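Local coordinates for DUF5642 domain-containing protein (PDB 4TMD), which is of unknown function, a mycobacterial protein probably made with a signal sequence and possibly a lipoprotein, whose family belongs to the Mog1p/PsbP clan, at residues K105-T109 against G110-Q114; D178-R181 against A182-L186. All coordinates share one frame; numbering follows the deposited sequence.

Contact 1: residues K105-T109 against G110-Q114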
ATOM      1  N   LYS A 105      10.948  -1.116  14.874  1.00 23.97           N
ATOM      2  CA  LYS A 105      11.011  -2.561  15.071  1.00 25.00           C
ATOM      3  C   LYS A 105       9.980  -2.984  16.112  1.00 28.95           C
ATOM      4  O   LYS A 105       9.594  -2.185  16.966  1.00 25.41           O
ATOM      5  CB  LYS A 105      12.401  -2.998  15.516  1.00 31.83           C
ATOM      6  CG  LYS A 105      13.526  -2.643  14.571  1.00 27.78           C
ATOM      7  CD  LYS A 105      14.791  -3.325  15.046  1.00 32.99           C
ATOM      8  CE  LYS A 105      16.007  -2.778  14.351  1.00 40.62           C
ATOM      9  NZ  LYS A 105      17.224  -3.448  14.869  1.00 55.29           N
ATOM     10  N   PHE A 106       9.520  -4.225  16.036  1.00 25.91           N
ATOM     11  CA  PHE A 106       8.625  -4.740  17.062  1.00 31.28           C
ATOM     12  C   PHE A 106       8.883  -6.218  17.315  1.00 31.34           C
ATOM     13  O   PHE A 106       9.372  -6.933  16.447  1.00 21.54           O
ATOM     14  CB  PHE A 106       7.158  -4.501  16.693  1.00 26.15           C
ATOM     15  CG  PHE A 106       6.709  -5.223  15.455  1.00 31.19           C
ATOM     16  CD1 PHE A 106       6.142  -6.492  15.544  1.00 35.23           C
ATOM     17  CD2 PHE A 106       6.838  -4.633  14.205  1.00 35.04           C
ATOM     18  CE1 PHE A 106       5.724  -7.164  14.412  1.00 38.61           C
ATOM     19  CE2 PHE A 106       6.420  -5.297  13.060  1.00 35.57           C
ATOM     20  CZ  PHE A 106       5.860  -6.563  13.165  1.00 41.61           C
ATOM     21  N   LEU A 107       8.559  -6.669  18.521  1.00 29.89           N
ATOM     22  CA  LEU A 107       8.866  -8.027  18.916  1.00 25.03           C
ATOM     23  C   LEU A 107       7.834  -8.520  19.914  1.00 33.61           C
ATOM     24  O   LEU A 107       7.490  -7.809  20.857  1.00 32.16           O
ATOM     25  CB  LEU A 107      10.274  -8.092  19.504  1.00 24.01           C
ATOM     26  CG  LEU A 107      10.686  -9.374  20.217  1.00 22.89           C
ATOM     27  CD1 LEU A 107      10.979 -10.465  19.213  1.00 27.21           C
ATOM     28  CD2 LEU A 107      11.902  -9.100  21.088  1.00 29.81           C
ATOM     29  N   GLY A 108       7.321  -9.723  19.670  1.00 30.54           N
ATOM     30  CA  GLY A 108       6.333 -10.351  20.527  1.00 34.81           C
ATOM     31  C   GLY A 108       6.539 -11.836  20.381  1.00 41.98           C
ATOM     32  O   GLY A 108       7.460 -12.245  19.681  1.00 42.29           O
ATOM     33  N   THR A 109       5.706 -12.650  21.025  1.00 48.10           N
ATOM     34  CA  THR A 109       5.863 -14.102  20.922  1.00 43.34           C
ATOM     35  C   THR A 109       5.397 -14.614  19.551  1.00 45.29           C
ATOM     36  O   THR A 109       6.054 -15.426  18.914  1.00 48.52           O
ATOM     37  CB  THR A 109       5.099 -14.848  22.049  1.00 48.33           C
ATOM     38  OG1 THR A 109       3.779 -14.302  22.187  1.00 46.57           O
ATOM     39  CG2 THR A 109       5.843 -14.720  23.377  1.00 40.19           C
ATOM     40  N   GLY A 110       4.260 -14.131  19.083  1.00 41.47           N
ATOM     41  CA  GLY A 110       3.777 -14.534  17.776  1.00 56.97           C
ATOM     42  C   GLY A 110       4.554 -13.925  16.623  1.00 56.98           C
ATOM     43  O   GLY A 110       4.622 -14.509  15.543  1.00 58.58           O
ATOM     44  N   ALA A 111       5.151 -12.757  16.845  1.00 52.23           N
ATOM     45  CA  ALA A 111       5.691 -11.983  15.735  1.00 45.65           C
ATOM     46  C   ALA A 111       6.934 -11.163  16.062  1.00 37.28           C
ATOM     47  O   ALA A 111       7.186 -10.794  17.209  1.00 31.60           O
ATOM     48  CB  ALA A 111       4.606 -11.060  15.190  1.00 44.09           C
ATOM     49  N   ARG A 112       7.714 -10.886  15.024  1.00 37.57           N
ATOM     50  CA  ARG A 112       8.778  -9.894  15.101  1.00 33.87           C
ATOM     51  C   ARG A 112       8.920  -9.253  13.729  1.00 31.52           C
ATOM     52  O   ARG A 112       8.674  -9.896  12.706  1.00 31.23           O
ATOM     53  CB  ARG A 112      10.096 -10.514  15.559  1.00 29.38           C
ATOM     54  CG  ARG A 112      10.760 -11.445  14.559  1.00 38.51           C
ATOM     55  CD  ARG A 112      12.065 -12.009  15.127  1.00 31.84           C
ATOM     56  NE  ARG A 112      12.920 -10.957  15.677  1.00 44.29           N
ATOM     57  CZ  ARG A 112      13.762 -11.129  16.695  1.00 43.32           C
ATOM     58  NH1 ARG A 112      13.866 -12.318  17.280  1.00 38.76           N
ATOM     59  NH2 ARG A 112      14.494 -10.111  17.141  1.00 37.04           N
ATOM     60  N   GLY A 113       9.291  -7.984  13.696  1.00 26.17           N
ATOM     61  CA  GLY A 113       9.351  -7.303  12.425  1.00 35.45           C
ATOM     62  C   GLY A 113       9.858  -5.885  12.473  1.00 28.27           C
ATOM     63  O   GLY A 113      10.321  -5.394  13.503  1.00 22.48           O
ATOM     64  N   GLN A 114       9.728  -5.219  11.334  1.00 17.90           N
ATOM     65  CA  GLN A 114      10.377  -3.944  11.107  1.00 20.55           C
ATOM     66  C   GLN A 114       9.589  -3.192  10.043  1.00 23.07           C
ATOM     67  O   GLN A 114       9.141  -3.791   9.054  1.00 16.90           O
ATOM     68  CB  GLN A 114      11.824  -4.184  10.684  1.00 20.97           C
ATOM     69  CG  GLN A 114      12.631  -2.976  10.236  1.00 17.09           C
ATOM     70  CD  GLN A 114      14.030  -3.392   9.813  1.00 24.54           C
ATOM     71  OE1 GLN A 114      14.575  -4.345  10.352  1.00 30.83           O
ATOM     72  NE2 GLN A 114      14.604  -2.703   8.844  1.00 19.41           N
TER
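F106 and G113 face each other as the hydrogen-bonded pair of a tight antiparallel beta hairpin, and both of their backbone polar groups are used on the other strand. F106 N gives its hydrogen to G113 O at 2.9 Å, reaching it from above the carbonyl plane, and G113 N returns a bond of the same length to F106 O. Each of these oxygens also receives a CA-H...O contact, G113 O from K105 CA and F106 O from R112 CA. Closer to the turn, G108 N donates to A111 O at 2.7 Å, nearly head-on to the carbonyl, which closes the loop through T109 and G110.

The F106 side chain folds back over its own pair. With CG between the backbone N and the carbonyl carbon (chi1 64°), the ring lies flat on the glycine: G113 CA sits 3.9 Å from the ring centroid, a CH-pi contact over the face, while A111 CB meets the ring edge at CE1. On the other face of the hairpin, L107 and R112 run side by side, and L107 CD1 rests 3.8 Å from R112 CZ, over the guanidinium. The amide of Q114 gives its NE2 hydrogen to D116.

Outward-facing backbone groups continue the sheet: K105 and L107 bond to E48 and K46 of strand 46-48, R112 and Q114 to Q136 and I134 of strand 127-137, whose I135 also touches F106.

Contact 2: residues D178-R181 against A182-L186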
ATOM      1  N   ASP A 178      10.190  -5.660  -7.265  1.00 20.02           N
ATOM      2  CA  ASP A 178      10.478  -4.574  -8.216  1.00 20.19           C
ATOM      3  C   ASP A 178       9.853  -3.267  -7.695  1.00 18.01           C
ATOM      4  O   ASP A 178       8.743  -2.905  -8.091  1.00 13.54           O
ATOM      5  CB  ASP A 178       9.923  -4.919  -9.610  1.00 18.60           C
ATOM      6  CG  ASP A 178      10.403  -3.971 -10.700  1.00 24.29           C
ATOM      7  OD1 ASP A 178      10.875  -2.853 -10.388  1.00 19.61           O
ATOM      8  OD2 ASP A 178      10.299  -4.355 -11.890  1.00 27.12           O
ATOM      9  N   THR A 179      10.560  -2.571  -6.804  1.00 16.52           N
ATOM     10  CA  THR A 179      10.046  -1.339  -6.202  1.00 15.08           C
ATOM     11  C   THR A 179       9.996  -0.202  -7.205  1.00 16.64           C
ATOM     12  O   THR A 179       9.206   0.725  -7.068  1.00 14.98           O
ATOM     13  CB  THR A 179      10.897  -0.884  -5.001  1.00 18.25           C
ATOM     14  OG1 THR A 179      12.229  -0.610  -5.442  1.00 18.24           O
ATOM     15  CG2 THR A 179      10.930  -1.965  -3.898  1.00 17.22           C
ATOM     16  N   GLU A 180      10.871  -0.256  -8.199  1.00 18.32           N
ATOM     17  CA  GLU A 180      10.836   0.723  -9.274  1.00 17.98           C
ATOM     18  C   GLU A 180       9.475   0.671  -9.978  1.00 15.22           C
ATOM     19  O   GLU A 180       8.831   1.693 -10.190  1.00 19.54           O
ATOM     20  CB  GLU A 180      11.974   0.466 -10.270  1.00 19.41           C
ATOM     21  CG  GLU A 180      12.048   1.496 -11.378  1.00 30.70           C
ATOM     22  CD  GLU A 180      13.149   1.194 -12.377  1.00 38.42           C
ATOM     23  OE1 GLU A 180      13.275   0.021 -12.802  1.00 38.20           O
ATOM     24  OE2 GLU A 180      13.889   2.131 -12.733  1.00 40.41           O
ATOM     25  N   ARG A 181       9.036  -0.524 -10.338  1.00 16.14           N
ATOM     26  CA  ARG A 181       7.726  -0.687 -10.971  1.00 16.78           C
ATOM     27  C   ARG A 181       6.570  -0.266 -10.055  1.00 19.73           C
ATOM     28  O   ARG A 181       5.602   0.352 -10.504  1.00 14.94           O
ATOM     29  CB  ARG A 181       7.524  -2.130 -11.389  1.00 17.83           C
ATOM     30  CG  ARG A 181       6.319  -2.345 -12.291  1.00 25.03           C
ATOM     31  CD  ARG A 181       6.184  -3.847 -12.610  1.00 35.61           C
ATOM     32  NE  ARG A 181       5.576  -4.060 -13.913  1.00 39.10           N
ATOM     33  CZ  ARG A 181       6.110  -4.785 -14.884  1.00 35.76           C
ATOM     34  NH1 ARG A 181       7.275  -5.408 -14.703  1.00 35.40           N
ATOM     35  NH2 ARG A 181       5.466  -4.898 -16.034  1.00 44.03           N
ATOM     36  N   ALA A 182       6.656  -0.627  -8.774  1.00 14.07           N
ATOM     37  CA  ALA A 182       5.648  -0.185  -7.809  1.00 14.13           C
ATOM     38  C   ALA A 182       5.550   1.339  -7.795  1.00 10.75           C
ATOM     39  O   ALA A 182       4.462   1.885  -7.816  1.00 13.03           O
ATOM     40  CB  ALA A 182       5.968  -0.701  -6.401  1.00 10.63           C
ATOM     41  N   ARG A 183       6.683   2.030  -7.731  1.00 13.12           N
ATOM     42  CA  ARG A 183       6.640   3.493  -7.664  1.00 18.61           C
ATOM     43  C   ARG A 183       6.074   4.083  -8.963  1.00 20.68           C
ATOM     44  O   ARG A 183       5.313   5.053  -8.940  1.00 14.79           O
ATOM     45  CB  ARG A 183       8.030   4.069  -7.363  1.00 14.49           C
ATOM     46  CG  ARG A 183       8.544   3.741  -5.940  1.00 13.50           C
ATOM     47  CD  ARG A 183       9.817   4.504  -5.607  1.00 23.70           C
ATOM     48  NE  ARG A 183      10.862   4.291  -6.608  1.00 29.89           N
ATOM     49  CZ  ARG A 183      11.819   3.371  -6.519  1.00 35.06           C
ATOM     50  NH1 ARG A 183      11.883   2.570  -5.462  1.00 27.65           N
ATOM     51  NH2 ARG A 183      12.717   3.248  -7.490  1.00 34.21           N
ATOM     52  N   GLU A 184       6.419   3.493 -10.100  1.00 14.19           N
ATOM     53  CA  GLU A 184       5.843   3.973 -11.363  1.00 17.33           C
ATOM     54  C   GLU A 184       4.357   3.686 -11.449  1.00 13.30           C
ATOM     55  O   GLU A 184       3.585   4.505 -11.973  1.00 12.87           O
ATOM     56  CB  GLU A 184       6.579   3.361 -12.557  1.00 22.13           C
ATOM     57  CG  GLU A 184       8.043   3.795 -12.572  1.00 34.00           C
ATOM     58  CD  GLU A 184       8.884   3.078 -13.603  1.00 48.69           C
ATOM     59  OE1 GLU A 184       8.353   2.190 -14.312  1.00 39.02           O
ATOM     60  OE2 GLU A 184      10.086   3.411 -13.692  1.00 57.48           O
ATOM     61  N   LEU A 185       3.925   2.537 -10.924  1.00 13.29           N
ATOM     62  CA  LEU A 185       2.489   2.272 -10.863  1.00 12.38           C
ATOM     63  C   LEU A 185       1.750   3.344 -10.046  1.00 13.44           C
ATOM     64  O   LEU A 185       0.618   3.690 -10.372  1.00 11.75           O
ATOM     65  CB  LEU A 185       2.204   0.889 -10.255  1.00 11.84           C
ATOM     66  CG  LEU A 185       2.438  -0.311 -11.178  1.00 21.20           C
ATOM     67  CD1 LEU A 185       2.282  -1.596 -10.375  1.00 21.69           C
ATOM     68  CD2 LEU A 185       1.440  -0.293 -12.336  1.00 16.43           C
ATOM     69  N   LEU A 186       2.373   3.846  -8.979  1.00 10.74           N
ATOM     70  CA  LEU A 186       1.711   4.858  -8.157  1.00 10.76           C
ATOM     71  C   LEU A 186       1.505   6.149  -8.950  1.00 12.44           C
ATOM     72  O   LEU A 186       0.419   6.721  -8.960  1.00 10.43           O
ATOM     73  CB  LEU A 186       2.511   5.146  -6.894  1.00 13.67           C
ATOM     74  CG  LEU A 186       1.892   6.241  -6.021  1.00 13.88           C
ATOM     75  CD1 LEU A 186       0.643   5.725  -5.304  1.00 12.03           C
ATOM     76  CD2 LEU A 186       2.927   6.792  -5.026  1.00 14.85           C
TER
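T179 and R183, one helical turn apart, lie side by side at the start of helix 179-194. Main-chain bonds come first: A182 N, R183 N, E184 N and L185 N each donate to the carbonyl four residues earlier, the shortest being L185 N to R181 O at 2.8 Å. Capping forms the second group. D178 is the N-cap, and its OD1 takes the hydrogen of R181 N at 3.0 Å, approached from well above the carboxylate plane.

Polar side chains make a third set. R183 bends at chi3 (-54°), which folds its guanidinium back over the preceding turn. T179 O and E180 CA lie over one face of that group, towards its rim, and R183 NH1 makes a weak hydrogen bond of 3.2 Å to T179 OG1. R183 NH2 also has a long, weak ion pair with E119.

Like charges form a fourth group: E180 and E184 point the same way, their OE2 atoms 4.1 Å apart and E184 OE2 3.6 Å from E180 CG.

Apolar contacts make the fifth, with A182, L185 and L186 facing the sheet, on V162, F81 and V160.

Chemically, the D178 carboxylate satisfies an amide of the first turn, and its negative charge would interact favourably with the positive end of the helix dipole. The paired glutamates probably repel, though both side chains are exposed and solvent should screen much of the effect.

In the fold
From the N terminus, the chain lays down strands 22-30, 46-48, 67-76 and 79-88 before reaching contact 1, where the turn between strands 103-107 and 111-118 closes a hairpin. That hairpin fits between strands 46-48 and 127-137, near one edge of the antiparallel sheet. The chain then adds strands 127-137, 145-155 and 158-166 and enters contact 2, the first turns of the C-terminal helix, which closes no loop of its own and packs across strands 79-88, 145-155 and 158-166. The two contacts are in series, neither nested nor crossed. With centres 27 Å apart, they do not touch, and the sheet connects them: contact 1 is part of it and the helix of contact 2 packs on it.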